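Local coordinates for sister chromatid cohesion protein (Chaetomium thermophilum, PDB 5T8V) that probably helps load the cohesin ring onto chromatin, this chain being the C-terminal, HEAT-repeat part of the loader Scc2, at residues V1017-P1022 with L1026-P1031. Numbering follows the deposited sequence.
Sequences VPFAAP and LDVRKP
With CG anti to its carbonyl carbon (chi1 -68°) and the chain bent at chi3 (67°), Arg1029 reaches from the first turn of helix 1026-1042 to the backbone of Ala1020, Ala1021 and Pro1022. The setting is an interhelical turn of the HEAT-repeat solenoid, and it illustrates how one long side chain can tie the connection leaving one helix to the start of the next. NE donates a hydrogen bond to Ala1020 O (3.0 Å), bent to 138° at the hydrogen and approaching from well above the carbonyl plane. Pro1022 CA sits over one face of the guanidinium, offset toward its rim and 3.4 Å from Arg1029 NH1; Pro1022 CB is 3.7 Å from the same nitrogen. The other terminal nitrogen, NH2, forms a salt bridge with Asp1062 at the end of helix 1050-1062; together these bonds should limit how the guanidinium can turn. A smaller apolar contact lies beside it: CG1 of Val1028, anti to the backbone N, meets Phe1019 CB at 3.9 Å, while the Phe1019 ring packs against Trp1024 and Phe973. The aliphatic part of Arg1029 passes the carbonyl of Phe1019, its CG 3.5 Å from Phe1019 O.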
ATOM      1  N   VAL A1017       5.303 -57.789 -34.380  1.00 47.66           N
ATOM      2  CA  VAL A1017       4.023 -57.820 -33.670  1.00 48.56           C
ATOM      3  C   VAL A1017       3.677 -59.216 -33.153  1.00 50.01           C
ATOM      4  O   VAL A1017       2.931 -59.315 -32.168  1.00 49.92           O
ATOM      5  CB  VAL A1017       2.887 -57.270 -34.551  1.00 49.73           C
ATOM      6  CG1 VAL A1017       2.607 -58.173 -35.740  1.00 52.07           C
ATOM      7  CG2 VAL A1017       1.619 -57.065 -33.724  1.00 50.36           C
ATOM      8  N   PRO A1018       4.161 -60.315 -33.745  1.00 52.75           N
ATOM      9  CA  PRO A1018       3.841 -61.631 -33.163  1.00 55.21           C
ATOM     10  C   PRO A1018       4.232 -61.768 -31.702  1.00 56.48           C
ATOM     11  O   PRO A1018       3.712 -62.662 -31.020  1.00 58.91           O
ATOM     12  CB  PRO A1018       4.629 -62.606 -34.045  1.00 55.52           C
ATOM     13  CG  PRO A1018       4.734 -61.923 -35.338  1.00 54.57           C
ATOM     14  CD  PRO A1018       4.907 -60.476 -35.011  1.00 53.04           C
ATOM     15  N   PHE A1019       5.124 -60.921 -31.197  1.00 67.07           N
ATOM     16  CA  PHE A1019       5.570 -61.004 -29.814  1.00 68.03           C
ATOM     17  C   PHE A1019       4.743 -60.143 -28.869  1.00 67.25           C
ATOM     18  O   PHE A1019       5.030 -60.116 -27.668  1.00 67.64           O
ATOM     19  CB  PHE A1019       7.044 -60.604 -29.715  1.00 68.10           C
ATOM     20  CG  PHE A1019       7.960 -61.435 -30.570  1.00 70.69           C
ATOM     21  CD1 PHE A1019       7.578 -62.685 -31.029  1.00 74.40           C
ATOM     22  CD2 PHE A1019       9.208 -60.963 -30.910  1.00 69.68           C
ATOM     23  CE1 PHE A1019       8.430 -63.439 -31.814  1.00 76.31           C
ATOM     24  CE2 PHE A1019      10.063 -61.709 -31.692  1.00 71.73           C
ATOM     25  CZ  PHE A1019       9.676 -62.947 -32.145  1.00 73.57           C
ATOM     26  N   ALA A1020       3.733 -59.439 -29.378  1.00 55.26           N
ATOM     27  CA  ALA A1020       2.821 -58.696 -28.522  1.00 55.08           C
ATOM     28  C   ALA A1020       1.747 -59.579 -27.902  1.00 56.86           C
ATOM     29  O   ALA A1020       0.964 -59.088 -27.082  1.00 57.24           O
ATOM     30  CB  ALA A1020       2.155 -57.571 -29.316  1.00 54.18           C
ATOM     31  N   ALA A1021       1.692 -60.856 -28.271  1.00 61.30           N
ATOM     32  CA  ALA A1021       0.662 -61.738 -27.753  1.00 63.14           C
ATOM     33  C   ALA A1021       0.887 -62.003 -26.265  1.00 63.94           C
ATOM     34  O   ALA A1021       2.020 -61.950 -25.780  1.00 64.05           O
ATOM     35  CB  ALA A1021       0.658 -63.059 -28.518  1.00 64.74           C
ATOM     36  N   PRO A1022      -0.179 -62.299 -25.515  1.00 68.38           N
ATOM     37  CA  PRO A1022      -0.009 -62.590 -24.082  1.00 68.16           C
ATOM     38  C   PRO A1022       0.803 -63.843 -23.810  1.00 69.62           C
ATOM     39  O   PRO A1022       1.228 -64.044 -22.666  1.00 69.70           O
ATOM     40  CB  PRO A1022      -1.452 -62.738 -23.579  1.00 70.04           C
ATOM     41  CG  PRO A1022      -2.235 -63.123 -24.785  1.00 70.67           C
ATOM     42  CD  PRO A1022      -1.584 -62.422 -25.940  1.00 68.81           C
ATOM     43  N   LEU A1026       6.280 -60.249 -20.063  1.00 50.97           N
ATOM     44  CA  LEU A1026       6.044 -58.814 -20.160  1.00 50.44           C
ATOM     45  C   LEU A1026       7.269 -58.081 -20.695  1.00 49.32           C
ATOM     46  O   LEU A1026       7.135 -57.136 -21.484  1.00 48.23           O
ATOM     47  CB  LEU A1026       5.641 -58.261 -18.791  1.00 52.05           C
ATOM     48  CG  LEU A1026       4.749 -57.018 -18.776  1.00 51.26           C
ATOM     49  CD1 LEU A1026       3.410 -57.291 -19.447  1.00 52.11           C
ATOM     50  CD2 LEU A1026       4.532 -56.545 -17.347  1.00 52.35           C
ATOM     51  N   ASP A1027       8.468 -58.506 -20.286  1.00 80.01           N
ATOM     52  CA  ASP A1027       9.692 -57.884 -20.780  1.00 79.63           C
ATOM     53  C   ASP A1027       9.828 -58.003 -22.291  1.00 76.75           C
ATOM     54  O   ASP A1027      10.628 -57.274 -22.889  1.00 75.51           O
ATOM     55  CB  ASP A1027      10.912 -58.510 -20.102  1.00 84.15           C
ATOM     56  CG  ASP A1027      10.984 -58.194 -18.620  1.00 88.61           C
ATOM     57  OD1 ASP A1027      10.390 -57.180 -18.194  1.00 87.81           O
ATOM     58  OD2 ASP A1027      11.643 -58.959 -17.882  1.00 91.92           O
ATOM     59  N   VAL A1028       9.078 -58.903 -22.918  1.00 52.46           N
ATOM     60  CA  VAL A1028       9.078 -59.059 -24.369  1.00 51.68           C
ATOM     61  C   VAL A1028       7.914 -58.312 -25.005  1.00 49.34           C
ATOM     62  O   VAL A1028       8.085 -57.613 -26.004  1.00 47.74           O
ATOM     63  CB  VAL A1028       9.053 -60.558 -24.740  1.00 54.62           C
ATOM     64  CG1 VAL A1028       8.891 -60.748 -26.246  1.00 54.66           C
ATOM     65  CG2 VAL A1028      10.322 -61.239 -24.254  1.00 56.09           C
ATOM     66  N   ARG A1029       6.715 -58.452 -24.435  1.00 57.12           N
ATOM     67  CA  ARG A1029       5.554 -57.762 -24.983  1.00 54.23           C
ATOM     68  C   ARG A1029       5.735 -56.251 -24.952  1.00 50.86           C
ATOM     69  O   ARG A1029       5.211 -55.549 -25.824  1.00 49.97           O
ATOM     70  CB  ARG A1029       4.294 -58.153 -24.210  1.00 55.48           C
ATOM     71  CG  ARG A1029       3.863 -59.598 -24.398  1.00 57.62           C
ATOM     72  CD  ARG A1029       2.603 -59.895 -23.605  1.00 59.39           C
ATOM     73  NE  ARG A1029       1.445 -59.174 -24.127  1.00 58.98           N
ATOM     74  CZ  ARG A1029       0.276 -59.073 -23.501  1.00 59.88           C
ATOM     75  NH1 ARG A1029       0.099 -59.643 -22.316  1.00 61.29           N
ATOM     76  NH2 ARG A1029      -0.719 -58.396 -24.059  1.00 58.83           N
ATOM     77  N   LYS A1030       6.469 -55.727 -23.959  1.00 45.89           N
ATOM     78  CA  LYS A1030       6.627 -54.275 -23.871  1.00 42.89           C
ATOM     79  C   LYS A1030       7.431 -53.732 -25.044  1.00 40.76           C
ATOM     80  O   LYS A1030       6.880 -52.960 -25.849  1.00 39.33           O
ATOM     81  CB  LYS A1030       7.238 -53.890 -22.520  1.00 42.81           C
ATOM     82  CG  LYS A1030       7.532 -52.399 -22.399  1.00 42.14           C
ATOM     83  CD  LYS A1030       8.227 -52.049 -21.098  1.00 43.09           C
ATOM     84  CE  LYS A1030       8.646 -50.586 -21.077  1.00 42.21           C
ATOM     85  NZ  LYS A1030       9.591 -50.252 -22.183  1.00 41.76           N
ATOM     86  N   PRO A1031       8.709 -54.082 -25.217  1.00 43.99           N
ATOM     87  CA  PRO A1031       9.483 -53.481 -26.314  1.00 41.98           C
ATOM     88  C   PRO A1031       8.949 -53.819 -27.693  1.00 41.17           C
ATOM     89  O   PRO A1031       9.230 -53.082 -28.648  1.00 40.38           O
ATOM     90  CB  PRO A1031      10.893 -54.046 -26.099  1.00 42.42           C
ATOM     91  CG  PRO A1031      10.684 -55.309 -25.350  1.00 44.25           C
ATOM     92  CD  PRO A1031       9.503 -55.073 -24.468  1.00 45.15           C
TER